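Local coordinates for protein thiosulfate reductase (Thermus thermophilus, PDB 2VPZ) that probably reduces sulfur compounds such as polysulfide in respiration, as the molybdopterin- and iron-sulfur-containing oxidoreductase chain of an integral membrane enzyme complex, at residues A[250-256]-A[304-308]; A[374-380]-A[533-537]; A[439-443]-A[470-475]; A[324-330]-A[359-363]. All coordinates share one frame. Numbering follows the deposited sequence.

Contact 1: residues A[250-256]-A[304-308]; sequences LPIKPGT and HTEIP. With MGD (2-amino-5,6-dimercapto-7-methyl-3,7,8a,9-tetrahydro-8-oxa-1,3,9,10-tetraaza-anthracen-4-one guanosine dinucleotide), chain I.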
# COMPACT_ATOMS: atom_id res chain seq x y z
N LEU A 250 -6.15 -11.82 -23.87
CA LEU A 250 -5.84 -11.80 -25.32
C LEU A 250 -6.92 -10.90 -26.03
O LEU A 250 -8.05 -11.36 -26.28
CB LEU A 250 -5.79 -13.22 -25.96
CG LEU A 250 -5.20 -14.45 -25.23
CD1 LEU A 250 -4.85 -15.61 -26.21
CD2 LEU A 250 -3.95 -14.05 -24.43
N PRO A 251 -6.61 -9.59 -26.35
CA PRO A 251 -7.60 -8.72 -27.03
C PRO A 251 -7.83 -9.05 -28.52
O PRO A 251 -7.46 -8.27 -29.41
CB PRO A 251 -7.09 -7.29 -26.83
CG PRO A 251 -5.68 -7.39 -26.28
CD PRO A 251 -5.37 -8.88 -26.03
N ILE A 252 -8.48 -10.20 -28.76
CA ILE A 252 -8.77 -10.74 -30.09
C ILE A 252 -9.61 -9.89 -31.05
O ILE A 252 -10.56 -9.19 -30.67
CB ILE A 252 -9.45 -12.18 -29.96
CG1 ILE A 252 -8.97 -13.11 -31.06
CG2 ILE A 252 -10.99 -12.04 -29.95
CD1 ILE A 252 -9.93 -14.27 -31.40
N LYS A 253 -9.24 -9.91 -32.33
CA LYS A 253 -10.00 -9.16 -33.32
C LYS A 253 -11.37 -9.90 -33.39
O LYS A 253 -11.39 -11.13 -33.50
CB LYS A 253 -9.26 -9.16 -34.68
CG LYS A 253 -10.18 -9.16 -35.87
CD LYS A 253 -9.44 -8.81 -37.15
CE LYS A 253 -10.32 -7.98 -38.08
NZ LYS A 253 -9.74 -7.86 -39.46
N PRO A 254 -12.52 -9.16 -33.30
CA PRO A 254 -13.84 -9.85 -33.38
C PRO A 254 -14.17 -10.79 -34.56
O PRO A 254 -13.87 -10.43 -35.69
CB PRO A 254 -14.86 -8.72 -33.28
CG PRO A 254 -14.16 -7.59 -32.60
CD PRO A 254 -12.68 -7.73 -32.99
N GLY A 255 -14.82 -11.92 -34.24
CA GLY A 255 -15.27 -12.95 -35.18
C GLY A 255 -14.17 -13.80 -35.75
O GLY A 255 -14.26 -14.41 -36.84
N THR A 256 -13.12 -13.90 -34.96
CA THR A 256 -11.89 -14.55 -35.35
C THR A 256 -11.38 -15.71 -34.45
O THR A 256 -10.27 -16.24 -34.65
CB THR A 256 -10.83 -13.38 -35.50
OG1 THR A 256 -10.38 -13.28 -36.83
CG2 THR A 256 -9.66 -13.51 -34.53
N HIS A 304 -4.76 -13.12 -38.82
CA HIS A 304 -6.20 -12.85 -38.78
C HIS A 304 -6.69 -12.46 -37.35
O HIS A 304 -7.55 -11.59 -37.18
CB HIS A 304 -7.04 -14.11 -39.21
CG HIS A 304 -6.70 -14.71 -40.54
ND1 HIS A 304 -7.00 -14.11 -41.74
CD2 HIS A 304 -6.10 -15.87 -40.86
CE1 HIS A 304 -6.61 -14.87 -42.74
NE2 HIS A 304 -6.06 -15.95 -42.23
N THR A 305 -6.12 -13.11 -36.36
CA THR A 305 -6.44 -13.02 -34.94
C THR A 305 -5.91 -11.73 -34.28
O THR A 305 -6.59 -11.05 -33.47
CB THR A 305 -5.92 -14.38 -34.34
OG1 THR A 305 -7.01 -15.23 -34.00
CG2 THR A 305 -4.91 -14.16 -33.23
N GLU A 306 -4.71 -11.39 -34.68
CA GLU A 306 -4.01 -10.21 -34.24
C GLU A 306 -3.32 -10.36 -32.90
O GLU A 306 -2.85 -9.39 -32.31
CB GLU A 306 -4.95 -9.03 -34.26
CG GLU A 306 -4.96 -8.32 -35.60
CD GLU A 306 -5.75 -7.05 -35.54
OE1 GLU A 306 -5.81 -6.46 -34.44
OE2 GLU A 306 -6.29 -6.64 -36.59
N ILE A 307 -3.29 -11.60 -32.42
CA ILE A 307 -2.63 -11.99 -31.18
C ILE A 307 -1.23 -12.49 -31.66
O ILE A 307 -1.17 -13.31 -32.59
CB ILE A 307 -3.39 -13.17 -30.51
CG1 ILE A 307 -4.73 -12.69 -29.97
CG2 ILE A 307 -2.50 -13.88 -29.45
CD1 ILE A 307 -5.73 -13.83 -29.85
N PRO A 308 -0.11 -12.02 -31.04
CA PRO A 308 1.22 -12.48 -31.49
C PRO A 308 1.40 -14.03 -31.53
O PRO A 308 0.81 -14.74 -30.71
CB PRO A 308 2.20 -11.80 -30.51
CG PRO A 308 1.40 -10.64 -29.88
CD PRO A 308 -0.02 -11.20 -29.82
PB MGD I . -20.84 -14.24 -24.11
O1B MGD I . -21.59 -13.79 -25.30
O2B MGD I . -19.95 -15.37 -24.20
O3B MGD I . -22.10 -14.41 -23.14
O3A MGD I . -23.61 -14.40 -21.09
PA MGD I . -22.40 -15.15 -21.76
O1A MGD I . -22.90 -16.51 -21.91
O2A MGD I . -21.26 -15.07 -20.87
O5' MGD I . -20.00 -13.07 -23.53
C5' MGD I . -20.24 -11.66 -23.59
C4' MGD I . -18.82 -11.18 -23.85
O4' MGD I . -18.59 -11.65 -25.17
C3' MGD I . -18.56 -9.65 -23.92
O3' MGD I . -17.41 -9.28 -23.12
C2' MGD I . -18.24 -9.36 -25.41
O2' MGD I . -17.07 -8.56 -25.48
C1' MGD I . -17.78 -10.72 -25.90
N9 MGD I . -17.54 -10.93 -27.35
C8 MGD I . -18.21 -10.32 -28.38
N7 MGD I . -17.74 -10.73 -29.60
C5 MGD I . -16.73 -11.60 -29.34
C6 MGD I . -15.74 -12.34 -30.16
O6 MGD I . -15.86 -12.27 -31.38
N1 MGD I . -14.85 -13.12 -29.55
C2 MGD I . -14.75 -13.19 -28.20
N2 MGD I . -13.80 -14.00 -27.62
N3 MGD I . -15.61 -12.53 -27.37
C4 MGD I . -16.60 -11.74 -27.86
C10 MGD I . -24.99 -14.48 -21.37
C11 MGD I . -25.53 -15.42 -20.34
O11 MGD I . -25.45 -14.77 -19.07
C12 MGD I . -26.90 -16.05 -20.72
S12 MGD I . -27.15 -16.80 -22.20
C13 MGD I . -27.98 -16.05 -19.86
S13 MGD I . -29.42 -16.87 -20.29
C14 MGD I . -27.92 -15.36 -18.53
N15 MGD I . -28.57 -14.11 -18.44
C16 MGD I . -28.20 -13.17 -17.50
C17 MGD I . -28.87 -11.84 -17.30
O17 MGD I . -29.88 -11.54 -17.99
N18 MGD I . -28.42 -11.00 -16.31
C19 MGD I . -27.32 -11.36 -15.60
N19 MGD I . -26.87 -10.49 -14.72
N20 MGD I . -26.60 -12.53 -15.73
C21 MGD I . -27.05 -13.45 -16.63
N22 MGD I . -26.43 -14.60 -16.84
C23 MGD I . -26.47 -15.29 -18.09
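The loop 250-256, after strand 248-250, shows how one short segment can meet a cofactor and the protein core at once. Leu250, at the end of strand 248-250, lays CB 3.9 Å from CD1 of Ile307. An inverse gamma turn centred on Pro251 then redirects the chain, and Ile252 meets the same methyl more tightly, its CG1 lying 3.5 Å from Ile307 CD1. Ile307 thus plugs the gap beside both residues, backed by Leu260 of helix 257-270 and Ile312 of helix 309-320. At Lys253 the contact turns polar: its N donates a nearly straight hydrogen bond to Thr305 O (3.1 Å, 164°), while the aliphatic CD rests 3.4 Å from His304 O. The ammonium group continues past the interface to a salt bridge with Glu613. Lys253 to Thr256 forms a type II beta turn, set at the C-terminal edge of a parallel sheet, where nucleotide sites of alpha/beta folds are usually found. Here it places Gly255, with the positive phi (73°) that favours glycine, so that its N donates a hydrogen bond to O6 of the MGD guanine (3.1 Å, 167°). Thr256 then turns back to 304-308: OG1 gives a weak hydrogen bond to His304 O (3.3 Å), and CG2 packs 3.2 Å from Thr305 OG1, just where helix 298-305 ends and Glu306 leaves helical geometry with positive phi.

Contact 2: residues A[374-380]-A[533-537]; sequences YPLPPLP and QYFPW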
# COMPACT_ATOMS: atom_id res chain seq x y z
N TYR A 374 -46.28 -37.97 -14.51
CA TYR A 374 -47.65 -38.21 -14.09
C TYR A 374 -48.23 -39.06 -15.25
O TYR A 374 -48.11 -38.63 -16.40
CB TYR A 374 -48.38 -36.88 -13.94
CG TYR A 374 -49.79 -37.01 -13.43
CD1 TYR A 374 -50.10 -36.73 -12.10
CD2 TYR A 374 -50.82 -37.42 -14.27
CE1 TYR A 374 -51.40 -36.83 -11.62
CE2 TYR A 374 -52.15 -37.54 -13.81
CZ TYR A 374 -52.44 -37.24 -12.47
OH TYR A 374 -53.74 -37.31 -11.99
N PRO A 375 -48.89 -40.23 -14.96
CA PRO A 375 -49.48 -41.16 -15.96
C PRO A 375 -50.54 -40.64 -16.92
O PRO A 375 -51.65 -40.26 -16.53
CB PRO A 375 -50.01 -42.33 -15.12
CG PRO A 375 -49.52 -42.07 -13.71
CD PRO A 375 -49.44 -40.56 -13.64
N LEU A 376 -50.21 -40.69 -18.21
CA LEU A 376 -51.10 -40.16 -19.21
C LEU A 376 -50.99 -40.84 -20.59
O LEU A 376 -50.02 -41.59 -20.86
CB LEU A 376 -50.83 -38.65 -19.39
CG LEU A 376 -50.91 -37.54 -18.31
CD1 LEU A 376 -50.45 -36.18 -18.93
CD2 LEU A 376 -52.36 -37.40 -17.77
N PRO A 377 -52.00 -40.62 -21.45
CA PRO A 377 -51.96 -41.20 -22.80
C PRO A 377 -50.79 -40.50 -23.55
O PRO A 377 -50.44 -39.35 -23.22
CB PRO A 377 -53.30 -40.80 -23.44
CG PRO A 377 -54.19 -40.31 -22.32
CD PRO A 377 -53.34 -40.12 -21.08
N PRO A 378 -50.14 -41.18 -24.53
CA PRO A 378 -49.05 -40.50 -25.25
C PRO A 378 -49.57 -39.19 -25.89
O PRO A 378 -50.76 -39.06 -26.19
CB PRO A 378 -48.65 -41.51 -26.31
CG PRO A 378 -48.75 -42.80 -25.57
CD PRO A 378 -50.08 -42.62 -24.79
N LEU A 379 -48.69 -38.22 -26.11
CA LEU A 379 -49.10 -36.94 -26.71
C LEU A 379 -49.24 -37.01 -28.27
O LEU A 379 -48.47 -37.75 -28.91
CB LEU A 379 -48.07 -35.84 -26.33
CG LEU A 379 -48.11 -34.82 -25.17
CD1 LEU A 379 -49.34 -34.99 -24.28
CD2 LEU A 379 -46.81 -34.96 -24.35
N PRO A 380 -50.25 -36.32 -28.89
CA PRO A 380 -50.24 -36.45 -30.35
C PRO A 380 -48.78 -36.33 -30.94
O PRO A 380 -48.33 -37.21 -31.67
CB PRO A 380 -51.15 -35.31 -30.81
CG PRO A 380 -52.21 -35.20 -29.71
CD PRO A 380 -51.50 -35.70 -28.42
N GLN A 533 -58.39 -35.78 -21.24
CA GLN A 533 -57.54 -36.95 -20.87
C GLN A 533 -56.17 -36.41 -20.43
O GLN A 533 -55.50 -36.99 -19.54
CB GLN A 533 -57.36 -37.98 -22.01
CG GLN A 533 -56.41 -37.60 -23.11
CD GLN A 533 -57.12 -37.38 -24.42
OE1 GLN A 533 -56.89 -38.10 -25.41
NE2 GLN A 533 -58.02 -36.39 -24.45
N TYR A 534 -55.75 -35.32 -21.06
CA TYR A 534 -54.55 -34.60 -20.63
C TYR A 534 -55.29 -33.50 -19.70
O TYR A 534 -56.33 -32.94 -20.05
CB TYR A 534 -53.73 -33.98 -21.84
CG TYR A 534 -53.45 -34.90 -23.08
CD1 TYR A 534 -54.24 -34.81 -24.22
CD2 TYR A 534 -52.43 -35.90 -23.09
CE1 TYR A 534 -54.06 -35.64 -25.33
CE2 TYR A 534 -52.23 -36.76 -24.21
CZ TYR A 534 -53.06 -36.61 -25.33
OH TYR A 534 -52.92 -37.45 -26.41
N PHE A 535 -54.81 -33.31 -18.45
CA PHE A 535 -55.41 -32.43 -17.42
C PHE A 535 -56.45 -33.04 -16.51
O PHE A 535 -57.10 -32.30 -15.75
CB PHE A 535 -55.99 -31.20 -18.07
CG PHE A 535 -55.07 -30.40 -18.81
CD1 PHE A 535 -55.07 -30.36 -20.19
CD2 PHE A 535 -54.03 -29.75 -18.11
CE1 PHE A 535 -54.08 -29.73 -20.89
CE2 PHE A 535 -53.02 -29.08 -18.79
CZ PHE A 535 -53.03 -29.08 -20.19
N PRO A 536 -56.54 -34.40 -16.47
CA PRO A 536 -57.52 -35.06 -15.60
C PRO A 536 -57.51 -34.59 -14.14
O PRO A 536 -58.55 -34.21 -13.60
CB PRO A 536 -57.20 -36.53 -15.77
CG PRO A 536 -55.71 -36.51 -15.74
CD PRO A 536 -55.36 -35.26 -16.61
N TRP A 537 -56.35 -34.65 -13.50
CA TRP A 537 -56.16 -34.19 -12.09
C TRP A 537 -56.92 -32.86 -11.83
O TRP A 537 -56.83 -31.96 -12.66
CB TRP A 537 -54.66 -33.98 -11.74
CG TRP A 537 -53.86 -33.29 -12.84
CD1 TRP A 537 -53.26 -33.89 -13.91
CD2 TRP A 537 -53.58 -31.87 -12.98
NE1 TRP A 537 -52.64 -32.96 -14.70
CE2 TRP A 537 -52.82 -31.72 -14.16
CE3 TRP A 537 -53.90 -30.73 -12.23
CZ2 TRP A 537 -52.36 -30.45 -14.62
CZ3 TRP A 537 -53.45 -29.45 -12.68
CH2 TRP A 537 -52.69 -29.34 -13.86
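Two irregular segments can fit together when each offers rings and prolines to the recesses of the other. The deepest insertion is Tyr534, whose ring enters the concave side of the proline-rich 374-380. Pro377 O (3.3 Å from CE2) and Pro378 O lie near the ring plane at its edge; Leu379 adds CD1, 3.4 Å from CE2, and Pro380 closes over the tip, with CD 3.0 Å from OH. The hydroxyl anchors the ring by donating a hydrogen bond to Pro378 O, 2.7 Å away, a carbonyl that the bend of the chain brings within reach. Beside this pocket Pro377 CG touches Gln533 CG at 3.6 Å. Leu376 is a smaller bump, its CD2 resting against Gln533 O (3.6 Å) and Pro536 CD (3.9 Å). Farther along, Tyr374 offers a ring face to the edge of Trp537: a T-shaped pair with centroids 4.9 Å apart and planes at 68°. Tyr374 OH reaches on to Trp537 CB, 3.5 Å away. Tyr543 of helix 540-551 adjoins both aromatic rings, and Ala159 of helix 149-160 backs Tyr534. The whole is a surface packing of two loops, away from the annotated sites, in which proline and aromatic side chains join an extended proline-rich segment to the connection from helix 518-528 to helix 540-551.

Contact 3: residues A[439-443]-A[470-475]; sequences GINLF and QEHVMW. With MGD (2-amino-5,6-dimercapto-7-methyl-3,7,8a,9-tetrahydro-8-oxa-1,3,9,10-tetraaza-anthracen-4-one guanosine dinucleotide), chain H.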
# COMPACT_ATOMS: atom_id res chain seq x y z
N GLY A 439 -44.63 -15.36 -21.35
CA GLY A 439 -43.43 -14.76 -20.77
C GLY A 439 -42.19 -14.74 -21.65
O GLY A 439 -41.12 -15.22 -21.29
N ILE A 440 -42.32 -14.18 -22.85
CA ILE A 440 -41.20 -14.13 -23.79
C ILE A 440 -41.27 -12.74 -24.46
O ILE A 440 -42.32 -12.32 -24.93
CB ILE A 440 -41.29 -15.39 -24.81
CG1 ILE A 440 -40.04 -15.51 -25.67
CG2 ILE A 440 -42.57 -15.30 -25.64
CD1 ILE A 440 -40.04 -14.64 -26.93
N ASN A 441 -40.16 -12.01 -24.45
CA ASN A 441 -40.11 -10.63 -24.96
C ASN A 441 -40.02 -10.54 -26.51
O ASN A 441 -38.94 -10.47 -27.07
CB ASN A 441 -38.95 -9.88 -24.28
CG ASN A 441 -39.28 -8.41 -23.96
OD1 ASN A 441 -39.02 -7.92 -22.85
ND2 ASN A 441 -39.85 -7.72 -24.94
N LEU A 442 -41.18 -10.53 -27.18
CA LEU A 442 -41.21 -10.46 -28.64
C LEU A 442 -40.35 -9.32 -29.26
O LEU A 442 -39.65 -9.54 -30.25
CB LEU A 442 -42.66 -10.38 -29.18
CG LEU A 442 -43.64 -11.53 -28.88
CD1 LEU A 442 -45.01 -11.25 -29.56
CD2 LEU A 442 -43.04 -12.88 -29.36
N PHE A 443 -40.40 -8.12 -28.68
CA PHE A 443 -39.64 -6.97 -29.20
C PHE A 443 -38.19 -6.79 -28.69
O PHE A 443 -37.48 -5.90 -29.17
CB PHE A 443 -40.45 -5.66 -29.00
CG PHE A 443 -41.85 -5.65 -29.64
CD1 PHE A 443 -42.82 -4.72 -29.21
CD2 PHE A 443 -42.20 -6.56 -30.65
CE1 PHE A 443 -44.12 -4.70 -29.77
CE2 PHE A 443 -43.51 -6.56 -31.22
CZ PHE A 443 -44.46 -5.63 -30.78
N GLN A 470 -45.59 -4.56 -20.86
CA GLN A 470 -44.44 -4.33 -21.75
C GLN A 470 -44.88 -3.81 -23.13
O GLN A 470 -46.07 -3.77 -23.40
CB GLN A 470 -43.68 -5.61 -21.91
CG GLN A 470 -43.08 -6.17 -20.66
CD GLN A 470 -41.57 -6.19 -20.74
OE1 GLN A 470 -40.87 -6.61 -19.81
NE2 GLN A 470 -41.06 -5.73 -21.88
N GLU A 471 -43.94 -3.48 -24.01
CA GLU A 471 -44.35 -3.00 -25.32
C GLU A 471 -44.99 -4.07 -26.24
O GLU A 471 -45.79 -3.73 -27.11
CB GLU A 471 -43.22 -2.30 -26.11
CG GLU A 471 -43.72 -1.77 -27.45
CD GLU A 471 -42.62 -1.51 -28.46
OE1 GLU A 471 -42.92 -0.98 -29.55
OE2 GLU A 471 -41.46 -1.85 -28.15
N HIS A 472 -44.66 -5.35 -26.07
CA HIS A 472 -45.26 -6.42 -26.92
C HIS A 472 -46.52 -7.11 -26.31
O HIS A 472 -47.14 -7.93 -26.96
CB HIS A 472 -44.30 -7.58 -27.19
CG HIS A 472 -44.13 -8.50 -26.05
ND1 HIS A 472 -44.81 -9.66 -25.91
CD2 HIS A 472 -43.47 -8.32 -24.91
CE1 HIS A 472 -44.58 -10.17 -24.72
NE2 HIS A 472 -43.75 -9.37 -24.09
N VAL A 473 -46.84 -6.83 -25.05
CA VAL A 473 -48.03 -7.40 -24.40
C VAL A 473 -49.27 -6.54 -24.80
O VAL A 473 -50.39 -7.06 -24.97
CB VAL A 473 -47.91 -7.42 -22.81
CG1 VAL A 473 -49.23 -7.88 -22.16
CG2 VAL A 473 -46.73 -8.32 -22.37
N MET A 474 -49.05 -5.24 -24.97
CA MET A 474 -50.09 -4.30 -25.37
C MET A 474 -50.37 -4.25 -26.89
O MET A 474 -50.89 -3.26 -27.41
CB MET A 474 -49.81 -2.90 -24.79
CG MET A 474 -49.38 -2.87 -23.30
SD MET A 474 -50.55 -3.74 -22.19
CE MET A 474 -52.03 -2.65 -22.30
N TRP A 475 -50.00 -5.31 -27.60
CA TRP A 475 -50.31 -5.49 -29.04
C TRP A 475 -51.24 -6.70 -29.15
O TRP A 475 -51.61 -7.11 -30.26
CB TRP A 475 -49.08 -5.78 -29.90
CG TRP A 475 -48.37 -4.58 -30.40
CD1 TRP A 475 -47.88 -3.53 -29.66
CD2 TRP A 475 -48.05 -4.27 -31.77
NE1 TRP A 475 -47.28 -2.60 -30.48
CE2 TRP A 475 -47.36 -3.04 -31.77
CE3 TRP A 475 -48.27 -4.94 -32.98
CZ2 TRP A 475 -46.90 -2.43 -32.96
CZ3 TRP A 475 -47.82 -4.35 -34.17
CH2 TRP A 475 -47.13 -3.10 -34.14
PB MGD H . -36.87 -11.13 -20.92
O1B MGD H . -36.48 -9.83 -21.55
O2B MGD H . -36.65 -11.33 -19.45
O3B MGD H . -36.23 -12.23 -21.91
O3A MGD H . -35.30 -13.91 -23.52
PA MGD H . -36.59 -13.64 -22.62
O1A MGD H . -36.79 -14.57 -21.43
O2A MGD H . -37.70 -13.40 -23.58
O5' MGD H . -38.41 -11.37 -21.13
C5' MGD H . -39.21 -12.01 -20.14
C4' MGD H . -40.66 -11.65 -20.46
O4' MGD H . -41.36 -12.52 -19.58
C3' MGD H . -41.08 -10.25 -20.09
O3' MGD H . -42.22 -9.95 -20.92
C2' MGD H . -41.49 -10.42 -18.62
O2' MGD H . -42.37 -9.38 -18.30
C1' MGD H . -42.17 -11.79 -18.60
N9 MGD H . -42.24 -12.56 -17.31
C8 MGD H . -41.33 -12.57 -16.33
N7 MGD H . -41.65 -13.39 -15.30
C5 MGD H . -42.81 -14.00 -15.63
C6 MGD H . -43.73 -15.06 -15.02
O6 MGD H . -43.52 -15.59 -13.87
N1 MGD H . -44.83 -15.40 -15.78
C2 MGD H . -45.13 -14.85 -17.00
N2 MGD H . -46.23 -15.20 -17.73
N3 MGD H . -44.31 -13.94 -17.55
C4 MGD H . -43.18 -13.45 -16.96
C10 MGD H . -34.12 -14.61 -23.01
C11 MGD H . -33.25 -14.92 -24.18
O11 MGD H . -33.21 -13.73 -24.97
C12 MGD H . -31.88 -15.42 -23.90
S12 MGD H . -31.58 -16.70 -22.80
C13 MGD H . -30.81 -14.95 -24.55
S13 MGD H . -29.23 -15.39 -24.29
C14 MGD H . -30.81 -14.00 -25.62
N15 MGD H . -30.14 -12.75 -25.15
C16 MGD H . -30.28 -11.70 -26.02
C17 MGD H . -29.37 -10.57 -26.18
O17 MGD H . -28.34 -10.46 -25.45
N18 MGD H . -29.64 -9.67 -27.13
C19 MGD H . -30.72 -9.75 -27.94
N19 MGD H . -31.01 -8.78 -28.86
N20 MGD H . -31.56 -10.78 -27.85
C21 MGD H . -31.44 -11.74 -26.94
N22 MGD H . -32.35 -12.71 -26.85
C23 MGD H . -32.25 -13.86 -26.02
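Phe443 lies with one ring face over the backbone and CB of His472: the CB is 3.8 Å from the ring centroid and only 10° off its normal, a CH-pi contact. The same ring turns its edge to the indole face of Trp475 in a T-shaped pair (centroids 5.1 Å apart, planes at 84°), so one side chain grips two residues of 470-475. His472 repeats the principle in reverse. Its imidazole lies under Asn441, whose CA is 4.3 Å from the ring centroid over the face, and Leu442 CG comes within 3.7 Å of ND1. Packed in this way, the two segments form part of the pocket of one MGD. Asn441, the centre of an inverse gamma turn, donates its N to the phosphate oxygen O2A (3.0 Å, 171°), while His472 NE2 lies 3.6 Å from O3' of the ribose. At Gly439 a CB would collide with guanine N3. The contact sits in a familiar place for a nucleotide-type pocket, beyond the ends of neighbouring parallel strands: 439-443 follows strand 435-438 and enters helix 442-445, whereas 470-475 runs between strands 462-466 and 479-481, with helix 449-457 packing against Phe443 and Trp475.

Contact 4: residues A[324-330]-A[359-363]; sequences PRAVLPP and RPGGF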
# COMPACT_ATOMS: atom_id res chain seq x y z
N PRO A 324 -4.83 -33.43 -16.76
CA PRO A 324 -6.16 -33.23 -17.35
C PRO A 324 -6.94 -32.01 -16.72
O PRO A 324 -8.11 -31.76 -17.05
CB PRO A 324 -6.89 -34.56 -17.12
CG PRO A 324 -6.20 -35.16 -15.91
CD PRO A 324 -4.78 -34.64 -15.91
N ARG A 325 -6.26 -31.27 -15.85
CA ARG A 325 -6.79 -30.14 -15.08
C ARG A 325 -6.69 -28.70 -15.67
O ARG A 325 -6.49 -27.70 -14.96
CB ARG A 325 -6.20 -30.23 -13.66
CG ARG A 325 -6.19 -31.69 -13.17
CD ARG A 325 -6.36 -31.75 -11.67
NE ARG A 325 -5.23 -31.13 -11.01
CZ ARG A 325 -5.28 -30.44 -9.87
NH1 ARG A 325 -6.43 -30.26 -9.24
NH2 ARG A 325 -4.16 -29.92 -9.35
N ALA A 326 -6.85 -28.66 -16.98
CA ALA A 326 -6.87 -27.47 -17.83
C ALA A 326 -8.18 -27.59 -18.62
O ALA A 326 -8.40 -28.63 -19.26
CB ALA A 326 -5.67 -27.48 -18.80
N VAL A 327 -9.05 -26.56 -18.55
CA VAL A 327 -10.36 -26.51 -19.25
C VAL A 327 -10.69 -25.24 -20.03
O VAL A 327 -10.41 -24.12 -19.57
CB VAL A 327 -11.61 -26.50 -18.30
CG1 VAL A 327 -12.53 -27.69 -18.55
CG2 VAL A 327 -11.20 -26.32 -16.86
N LEU A 328 -11.32 -25.40 -21.20
CA LEU A 328 -11.87 -24.25 -21.91
C LEU A 328 -13.40 -24.40 -21.68
O LEU A 328 -14.08 -24.99 -22.51
CB LEU A 328 -11.61 -24.27 -23.42
CG LEU A 328 -10.25 -23.89 -23.97
CD1 LEU A 328 -9.32 -25.05 -23.81
CD2 LEU A 328 -10.37 -23.56 -25.44
N PRO A 329 -13.96 -23.90 -20.55
CA PRO A 329 -15.41 -24.13 -20.48
C PRO A 329 -16.19 -23.47 -21.63
O PRO A 329 -15.86 -22.34 -22.01
CB PRO A 329 -15.85 -23.52 -19.14
CG PRO A 329 -14.59 -23.21 -18.40
CD PRO A 329 -13.50 -23.03 -19.46
N PRO A 330 -17.21 -24.16 -22.22
CA PRO A 330 -17.98 -23.54 -23.31
C PRO A 330 -18.93 -22.41 -22.79
O PRO A 330 -19.67 -22.63 -21.83
CB PRO A 330 -18.80 -24.70 -23.92
CG PRO A 330 -18.35 -25.97 -23.21
CD PRO A 330 -17.68 -25.52 -21.92
N ARG A 359 -13.09 -36.40 -16.22
CA ARG A 359 -11.99 -36.52 -15.27
C ARG A 359 -11.93 -35.36 -14.30
O ARG A 359 -12.47 -34.25 -14.62
CB ARG A 359 -10.59 -36.49 -15.93
CG ARG A 359 -10.37 -37.43 -17.09
CD ARG A 359 -9.74 -38.75 -16.65
NE ARG A 359 -9.08 -39.48 -17.74
CZ ARG A 359 -7.89 -39.20 -18.27
NH1 ARG A 359 -7.16 -38.19 -17.82
NH2 ARG A 359 -7.41 -39.95 -19.27
N PRO A 360 -11.48 -35.58 -13.04
CA PRO A 360 -11.44 -34.37 -12.22
C PRO A 360 -10.42 -33.44 -12.81
O PRO A 360 -9.21 -33.75 -12.92
CB PRO A 360 -11.02 -34.87 -10.86
CG PRO A 360 -11.21 -36.34 -10.84
CD PRO A 360 -11.91 -36.69 -12.17
N GLY A 361 -10.95 -32.28 -13.09
CA GLY A 361 -10.26 -31.15 -13.67
C GLY A 361 -11.26 -30.24 -14.34
O GLY A 361 -11.29 -29.04 -14.08
N GLY A 362 -12.12 -30.76 -15.22
CA GLY A 362 -13.11 -29.87 -15.84
C GLY A 362 -14.48 -30.32 -16.30
O GLY A 362 -15.34 -29.47 -16.56
N PHE A 363 -14.75 -31.62 -16.39
CA PHE A 363 -16.05 -32.11 -16.89
C PHE A 363 -16.48 -33.41 -16.08
O PHE A 363 -16.06 -34.51 -16.42
CB PHE A 363 -15.88 -32.45 -18.43
CG PHE A 363 -15.93 -31.21 -19.36
CD1 PHE A 363 -14.82 -30.82 -20.15
CD2 PHE A 363 -17.13 -30.50 -19.53
CE1 PHE A 363 -14.92 -29.75 -21.08
CE2 PHE A 363 -17.24 -29.44 -20.43
CZ PHE A 363 -16.14 -29.07 -21.22
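Close packing of two backbones depends on what the side chains do not occupy, and here two glycines set the distance. Gly361 CA lies 3.9 Å from Arg325 CA, near enough that a CB on Gly361 would strike both Arg325 CA and Pro324 O; its phi of 158° is likewise open to a residue without a side chain. On Gly362 a CB would run into Val327 CG1, which instead settles 3.5 Å from Gly362 CA. Val327 has an off-well chi1 of -120°, and this directs CG1 both at Gly362 and at CE1 of Phe363, 4.0 Å away, with CG2 at 3.9 Å from Gly361 O. Phe363, at chi1 m, brings its ring end back to 324-330, where CZ meets Pro330 CD at 3.9 Å, the proline lying at the ring edge. At the other end, Pro324, which follows a cis peptide bond, sets CG 3.7 Å from Arg359 NH1, at the guanidinium edge. Arg325, chi1 m, lays CG 3.7 Å from Pro360 O and leads its charged end onward. No hydrogen bond joins the segments, which meet by van der Waals packing; Val327 pairs its backbone instead with Tyr202 and Val204. This is glycine-mediated backbone packing against the outermost strand of a four-stranded parallel sheet in an alpha/beta domain, where the loop after helix 341-354 lies alongside strand 326-327.

In the fold
The four contacts show how chemistry follows position. Contacts 1 and 3 are buried and each helps to bind a different MGD, through loops after parallel strands of two separate sheets; their centres are about 38 Å apart. Contact 1 joins a backbone hydrogen bond to aliphatic packing, whereas contact 3 relies on ring faces and edges. Contact 4 shares a sheet with contact 1, whose strand 248-250 is at one edge and strand 326-327 at the other; it is partly buried, has no hydrogen bond between its segments and rests on glycines. Contact 2, the surface member, lies on the opposite side of the chain's centre from contact 1 and uses proline and aromatic residues between loops.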